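Local coordinates for alcohol dehydrogenase superfamily protein (Novosphingobium aromaticivorans, PDB 3GAZ) that probably acts as an NADP-dependent oxidoreductase of the medium-chain alcohol dehydrogenase superfamily, at residues G33-Q38 / G73-V78; D150-L155 / G216-Y221; V154-G159 / A176-T181. One frame throughout, in Å; residues are numbered along the deposited sequence.

Interaction 1. Residues G33-Q38 / G73-V78; sequences GQVLVQ and GTVVAV
Leu36 and Gln38 run alongside Val76 and Ala77 in an antiparallel strand pair of the GroES-like domain, and a beta bulge interrupts the pairing: Leu36 is matched with Ala77, but its neighbour Val37 is matched with Val75, one residue being skipped on 73-78. The extra residue is Val76, and its side chain fills the step between Leu36 and Gln38.

Leu36 is the side chain to follow. Its CB sits 3.7 Å from Ala77 CB. CG stands anti to the backbone N (chi1 -178°), which sends the chain on past Val76, and the two side chains pass at a slant; CG itself touches Val76 CG2. At the tip, CD2 comes 3.9 Å from Val76 CG2, so that methyl is met by both atoms, and also brushes Ala77 CB, while Pro30, from a loop, touches the same leucine. The other methyl of Val76, CG1, packs 3.6 Å from Gln38 CB, and Gln38 OE1 lies near it as well.

On the other face, Val35 and Val78 stand next to each other, their CG1 methyls 4.0 Å apart. Val35 and Val37, both buried, also reach Leu116 of strand 116-118.

Backbone bonds hold the register on both sides of the bulge. Leu36 N donates to Ala77 O, and Gln38 and Thr74 exchange a reciprocal pair. At the bulge itself Val76 N meets Leu36 O at 3.0 Å, nearly straight on, with an angle of 171° at the hydrogen.

Interaction 2. Residues D150-L155 / G216-Y221; sequences DGQTVL and GFDLVY
Thr153 and Asp218 meet through a knot of polar bonds beside the parallel pairing of 153-155 with 219-221 in the Rossmann-type sheet. Thr153 N donates to Asp218 OD2 at 2.9 Å, reaching the carboxylate on its anti side and 26° out of its plane. The return bond runs from Asp218 N to Thr153 OG1, also 2.9 Å; chi1 of 53° tucks that hydroxyl between the backbone N and carbonyl carbon, turned to the incoming N-H. A water joins Thr153 OG1 to Gly216 O.

Further along, the backbones take over: Leu219 N donates to Thr153 O, Leu155 N to Leu219 O, and Leu155 O receives Tyr221 N at 2.8 Å.

The apolar part is centred on Phe217. Leu155 CB lies over one face of its ring, 3.9 Å from the centroid and 15° off the normal, a CH-pi contact; Leu155 CD2 reaches across to CD2 and CE2 of the same ring. On the other side of the sheet Val154 CG2 packs 4.0 Å from Leu219 CB.

Asp218 OD1 forms a salt bridge with Lys237, so both carboxylate oxygens are engaged. That charge pairing, with the N-H of Thr153 on OD2, would probably stabilise the ionised form of Asp218.

Interaction 3. Residues V154-G159 / A176-T181; sequences VLIQGG and ARVFAT
The Phe179 ring has Val154 O at its edge, in the ring plane, 3.7 Å from CD2, while the rings of His211 and Phe217 also meet it. The other flat group, the Gln157 amide, turns its oxygen to Thr181: OG1 donates to Gln157 OE1 at 2.7 Å, in the carbonyl plane. A bend at chi2 (-83°) swings the glutamine tip back to the threonine, and its NE2 has weak bonds to Ser232 and Tyr207.

The parallel strands pair through Phe179 N to Val154 O and Ile156 N to Phe179 O. Beyond Gln157 the chain turns, and Thr181 O receives two amides, Gly158 N at 3.1 Å and Gly159 N at 3.0 Å. Gly159 CA lies 4.1 Å from Ala180 CB. A valine in place of Thr181 would probably leave Gln157 OE1 without its hydroxyl mate and the amide freer to turn.

Gly159 is consistent with the first glycine of a Rossmann-type GxGxxG loop. The pair forms the two strands of a beta-alpha-beta crossover: helix 162-173 packs on the side of Ile156, Val178 and Ala180, with strands 217-222 and 196-199 flanking the pair.

Interactions 2 and 3 are two sides of one strand: 153-157 pairs with 217-222 in the first and with 177-182 in the second, sharing Val154 and Leu155, and their centres lie 8 Å apart. They also touch directly, with Phe217 CE1 3.6 Å from Phe179 CD2. Together they form the middle of the parallel sheet of the presumed nucleotide-binding domain, whose probable glycine-rich turn begins at the end of 154-159. Interaction 1 belongs to the GroES-like domain on the opposite side of the chain's centre, its centre 40 Å from that of interaction 2 and 37 Å from that of interaction 3. A bound calcium ion, about 11 Å from Gly158, takes no part in interaction 3.

Interaction 1. Residues G33-Q38 / G73-V78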
# COMPACT_ATOMS: atom_id res chain seq x y z
N GLY A 33 -4.53 18.49 2.32
CA GLY A 33 -4.76 17.98 0.98
C GLY A 33 -5.88 16.95 0.91
O GLY A 33 -6.30 16.57 -0.18
N GLN A 34 -6.37 16.50 2.07
CA GLN A 34 -7.45 15.51 2.12
C GLN A 34 -8.76 16.10 2.64
O GLN A 34 -8.78 17.17 3.26
CB GLN A 34 -7.11 14.35 3.06
CG GLN A 34 -5.84 13.57 2.77
CD GLN A 34 -5.69 12.39 3.73
OE1 GLN A 34 -5.78 12.55 4.95
NE2 GLN A 34 -5.47 11.20 3.17
N VAL A 35 -9.86 15.39 2.39
CA VAL A 35 -11.17 15.78 2.89
C VAL A 35 -11.73 14.51 3.52
O VAL A 35 -11.38 13.41 3.10
CB VAL A 35 -12.14 16.26 1.77
CG1 VAL A 35 -11.62 17.54 1.15
CG2 VAL A 35 -12.31 15.17 0.71
N LEU A 36 -12.56 14.66 4.54
CA LEU A 36 -13.15 13.50 5.19
C LEU A 36 -14.50 13.28 4.52
O LEU A 36 -15.36 14.16 4.54
CB LEU A 36 -13.35 13.74 6.69
CG LEU A 36 -13.92 12.55 7.46
CD1 LEU A 36 -12.94 11.38 7.41
CD2 LEU A 36 -14.20 12.95 8.91
N VAL A 37 -14.67 12.10 3.93
CA VAL A 37 -15.92 11.80 3.26
C VAL A 37 -16.81 10.90 4.08
O VAL A 37 -16.38 9.86 4.57
CB VAL A 37 -15.67 11.10 1.90
CG1 VAL A 37 -17.01 10.79 1.23
CG2 VAL A 37 -14.81 11.98 1.00
N GLN A 38 -18.06 11.32 4.24
CA GLN A 38 -19.03 10.50 4.95
C GLN A 38 -19.59 9.69 3.80
O GLN A 38 -20.30 10.22 2.94
CB GLN A 38 -20.11 11.37 5.58
CG GLN A 38 -21.17 10.58 6.32
CD GLN A 38 -22.05 11.47 7.18
OE1 GLN A 38 -22.62 12.45 6.70
NE2 GLN A 38 -22.16 11.12 8.46
N GLY A 73 -20.48 10.00 -1.55
CA GLY A 73 -20.92 10.46 -0.25
C GLY A 73 -20.92 11.97 -0.13
O GLY A 73 -21.10 12.69 -1.11
N THR A 74 -20.70 12.45 1.09
CA THR A 74 -20.69 13.88 1.37
C THR A 74 -19.45 14.27 2.17
O THR A 74 -19.00 13.52 3.04
CB THR A 74 -21.95 14.28 2.17
OG1 THR A 74 -23.12 14.03 1.38
CG2 THR A 74 -21.91 15.76 2.53
N VAL A 75 -18.91 15.44 1.87
CA VAL A 75 -17.74 15.95 2.58
C VAL A 75 -18.24 16.47 3.93
O VAL A 75 -19.17 17.29 3.97
CB VAL A 75 -17.07 17.09 1.79
CG1 VAL A 75 -15.96 17.73 2.61
CG2 VAL A 75 -16.52 16.56 0.48
N VAL A 76 -17.65 16.00 5.02
CA VAL A 76 -18.07 16.45 6.35
C VAL A 76 -16.96 17.19 7.08
O VAL A 76 -17.19 17.79 8.13
CB VAL A 76 -18.55 15.27 7.22
CG1 VAL A 76 -19.86 14.74 6.68
CG2 VAL A 76 -17.50 14.17 7.25
N ALA A 77 -15.75 17.15 6.53
CA ALA A 77 -14.61 17.84 7.11
C ALA A 77 -13.55 18.00 6.03
O ALA A 77 -13.41 17.15 5.15
CB ALA A 77 -14.05 17.05 8.29
N VAL A 78 -12.81 19.10 6.11
CA VAL A 78 -11.77 19.38 5.13
C VAL A 78 -10.43 19.60 5.83
O VAL A 78 -10.35 20.28 6.85
CB VAL A 78 -12.13 20.62 4.30
CG1 VAL A 78 -11.05 20.90 3.27
CG2 VAL A 78 -13.47 20.41 3.61

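Interaction 2. Residues D150-L155 / G216-Y221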
# COMPACT_ATOMS: atom_id res chain seq x y z
N ASP A 150 -14.09 11.00 -33.66
CA ASP A 150 -15.44 11.07 -34.20
C ASP A 150 -15.49 10.33 -35.54
O ASP A 150 -14.66 10.56 -36.41
CB ASP A 150 -15.84 12.54 -34.39
CG ASP A 150 -17.17 12.70 -35.10
OD1 ASP A 150 -18.20 12.23 -34.56
OD2 ASP A 150 -17.19 13.29 -36.19
N GLY A 151 -16.46 9.44 -35.70
CA GLY A 151 -16.58 8.71 -36.95
C GLY A 151 -15.90 7.35 -37.00
O GLY A 151 -16.14 6.58 -37.94
N GLN A 152 -15.06 7.04 -36.02
CA GLN A 152 -14.39 5.74 -36.03
C GLN A 152 -15.34 4.64 -35.60
O GLN A 152 -16.27 4.87 -34.84
CB GLN A 152 -13.19 5.75 -35.08
CG GLN A 152 -12.00 6.58 -35.54
CD GLN A 152 -10.82 6.46 -34.59
OE1 GLN A 152 -10.97 6.62 -33.38
NE2 GLN A 152 -9.65 6.19 -35.14
N THR A 153 -15.10 3.44 -36.12
CA THR A 153 -15.93 2.30 -35.76
C THR A 153 -15.28 1.70 -34.51
O THR A 153 -14.08 1.45 -34.49
CB THR A 153 -15.96 1.25 -36.88
OG1 THR A 153 -14.62 0.90 -37.24
CG2 THR A 153 -16.70 1.79 -38.09
N VAL A 154 -16.09 1.49 -33.48
CA VAL A 154 -15.59 0.95 -32.22
C VAL A 154 -16.35 -0.30 -31.82
O VAL A 154 -17.58 -0.33 -31.84
CB VAL A 154 -15.72 1.99 -31.08
CG1 VAL A 154 -15.30 1.37 -29.75
CG2 VAL A 154 -14.86 3.21 -31.39
N LEU A 155 -15.61 -1.34 -31.44
CA LEU A 155 -16.20 -2.59 -31.01
C LEU A 155 -15.88 -2.80 -29.53
O LEU A 155 -14.71 -2.88 -29.15
CB LEU A 155 -15.63 -3.76 -31.81
CG LEU A 155 -16.05 -5.15 -31.32
CD1 LEU A 155 -17.56 -5.32 -31.51
CD2 LEU A 155 -15.28 -6.23 -32.06
N GLY A 216 -13.14 -4.70 -40.66
CA GLY A 216 -12.79 -4.78 -39.26
C GLY A 216 -13.12 -3.43 -38.64
O GLY A 216 -13.62 -2.55 -39.33
N PHE A 217 -12.81 -3.27 -37.36
CA PHE A 217 -13.10 -2.03 -36.64
C PHE A 217 -11.84 -1.19 -36.36
O PHE A 217 -10.78 -1.75 -36.09
CB PHE A 217 -13.79 -2.36 -35.31
CG PHE A 217 -15.02 -3.22 -35.46
CD1 PHE A 217 -16.29 -2.65 -35.55
CD2 PHE A 217 -14.90 -4.60 -35.52
CE1 PHE A 217 -17.42 -3.45 -35.70
CE2 PHE A 217 -16.03 -5.41 -35.67
CZ PHE A 217 -17.29 -4.83 -35.76
N ASP A 218 -11.97 0.13 -36.40
CA ASP A 218 -10.84 1.02 -36.13
C ASP A 218 -10.30 0.80 -34.71
O ASP A 218 -9.09 0.82 -34.47
CB ASP A 218 -11.23 2.49 -36.26
CG ASP A 218 -11.68 2.87 -37.65
OD1 ASP A 218 -10.98 2.50 -38.63
OD2 ASP A 218 -12.72 3.54 -37.78
N LEU A 219 -11.22 0.61 -33.77
CA LEU A 219 -10.85 0.42 -32.37
C LEU A 219 -11.62 -0.72 -31.70
O LEU A 219 -12.84 -0.80 -31.81
CB LEU A 219 -11.11 1.73 -31.61
CG LEU A 219 -10.83 1.82 -30.11
CD1 LEU A 219 -9.36 1.49 -29.82
CD2 LEU A 219 -11.16 3.24 -29.64
N VAL A 220 -10.90 -1.60 -31.01
CA VAL A 220 -11.53 -2.71 -30.29
C VAL A 220 -11.16 -2.66 -28.81
O VAL A 220 -9.98 -2.65 -28.47
CB VAL A 220 -11.10 -4.08 -30.85
CG1 VAL A 220 -11.78 -5.20 -30.05
CG2 VAL A 220 -11.45 -4.20 -32.33
N TYR A 221 -12.16 -2.63 -27.94
CA TYR A 221 -11.89 -2.60 -26.51
C TYR A 221 -12.28 -3.93 -25.86
O TYR A 221 -13.46 -4.25 -25.75
CB TYR A 221 -12.64 -1.46 -25.81
CG TYR A 221 -12.06 -1.12 -24.45
CD1 TYR A 221 -11.72 -2.12 -23.54
CD2 TYR A 221 -11.85 0.21 -24.07
CE1 TYR A 221 -11.18 -1.81 -22.29
CE2 TYR A 221 -11.31 0.53 -22.82
CZ TYR A 221 -10.97 -0.49 -21.93
OH TYR A 221 -10.43 -0.19 -20.70
O HOH W 1 -14.48 0.04 -39.78

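Interaction 3. Residues V154-G159 / A176-T181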
# COMPACT_ATOMS: atom_id res chain seq x y z
N VAL A 154 -16.09 1.49 -33.48
CA VAL A 154 -15.59 0.95 -32.22
C VAL A 154 -16.35 -0.30 -31.82
O VAL A 154 -17.58 -0.33 -31.84
CB VAL A 154 -15.72 1.99 -31.08
CG1 VAL A 154 -15.30 1.37 -29.75
CG2 VAL A 154 -14.86 3.21 -31.39
N LEU A 155 -15.61 -1.34 -31.44
CA LEU A 155 -16.20 -2.59 -31.01
C LEU A 155 -15.88 -2.80 -29.53
O LEU A 155 -14.71 -2.88 -29.15
CB LEU A 155 -15.63 -3.76 -31.81
CG LEU A 155 -16.05 -5.15 -31.32
CD1 LEU A 155 -17.56 -5.32 -31.51
CD2 LEU A 155 -15.28 -6.23 -32.06
N ILE A 156 -16.92 -2.87 -28.70
CA ILE A 156 -16.73 -3.09 -27.28
C ILE A 156 -17.06 -4.55 -26.98
O ILE A 156 -18.19 -4.99 -27.21
CB ILE A 156 -17.67 -2.21 -26.42
CG1 ILE A 156 -17.42 -0.73 -26.71
CG2 ILE A 156 -17.44 -2.51 -24.93
CD1 ILE A 156 -16.02 -0.26 -26.38
N GLN A 157 -16.08 -5.30 -26.49
CA GLN A 157 -16.26 -6.71 -26.15
C GLN A 157 -16.78 -6.80 -24.72
O GLN A 157 -16.06 -6.47 -23.78
CB GLN A 157 -14.93 -7.46 -26.27
CG GLN A 157 -14.29 -7.36 -27.65
CD GLN A 157 -14.85 -8.38 -28.64
OE1 GLN A 157 -16.06 -8.61 -28.70
NE2 GLN A 157 -13.96 -8.98 -29.42
N GLY A 158 -18.02 -7.27 -24.56
CA GLY A 158 -18.61 -7.38 -23.24
C GLY A 158 -19.35 -6.10 -22.89
O GLY A 158 -19.17 -5.54 -21.81
N GLY A 159 -20.20 -5.65 -23.81
CA GLY A 159 -20.95 -4.42 -23.64
C GLY A 159 -21.90 -4.32 -22.46
O GLY A 159 -22.26 -3.22 -22.07
N ALA A 176 -18.26 8.21 -32.17
CA ALA A 176 -17.92 6.96 -32.86
C ALA A 176 -19.15 6.11 -33.18
O ALA A 176 -20.21 6.28 -32.59
CB ALA A 176 -16.95 6.16 -32.00
N ARG A 177 -18.99 5.21 -34.14
CA ARG A 177 -20.06 4.29 -34.51
C ARG A 177 -19.75 3.07 -33.67
O ARG A 177 -18.79 2.34 -33.95
CB ARG A 177 -20.01 3.96 -36.00
CG ARG A 177 -20.42 5.13 -36.89
CD ARG A 177 -20.88 4.64 -38.25
NE ARG A 177 -21.75 3.47 -38.14
CZ ARG A 177 -22.84 3.40 -37.38
NH1 ARG A 177 -23.21 4.44 -36.64
NH2 ARG A 177 -23.56 2.29 -37.34
N VAL A 178 -20.55 2.85 -32.64
CA VAL A 178 -20.33 1.77 -31.70
C VAL A 178 -21.09 0.46 -31.91
O VAL A 178 -22.29 0.45 -32.19
CB VAL A 178 -20.60 2.27 -30.26
CG1 VAL A 178 -20.23 1.19 -29.24
CG2 VAL A 178 -19.79 3.54 -30.00
N PHE A 179 -20.35 -0.64 -31.73
CA PHE A 179 -20.86 -2.00 -31.84
C PHE A 179 -20.40 -2.71 -30.57
O PHE A 179 -19.32 -2.41 -30.05
CB PHE A 179 -20.24 -2.69 -33.05
CG PHE A 179 -20.51 -2.00 -34.35
CD1 PHE A 179 -21.54 -2.43 -35.19
CD2 PHE A 179 -19.75 -0.89 -34.74
CE1 PHE A 179 -21.81 -1.77 -36.38
CE2 PHE A 179 -20.02 -0.22 -35.94
CZ PHE A 179 -21.06 -0.67 -36.76
N ALA A 180 -21.19 -3.65 -30.07
CA ALA A 180 -20.79 -4.36 -28.86
C ALA A 180 -21.28 -5.80 -28.81
O ALA A 180 -22.43 -6.09 -29.15
CB ALA A 180 -21.29 -3.60 -27.63
N THR A 181 -20.40 -6.71 -28.40
CA THR A 181 -20.76 -8.11 -28.28
C THR A 181 -21.25 -8.31 -26.86
O THR A 181 -20.72 -7.72 -25.91
CB THR A 181 -19.56 -9.05 -28.53
OG1 THR A 181 -18.51 -8.76 -27.59
CG2 THR A 181 -19.03 -8.88 -29.95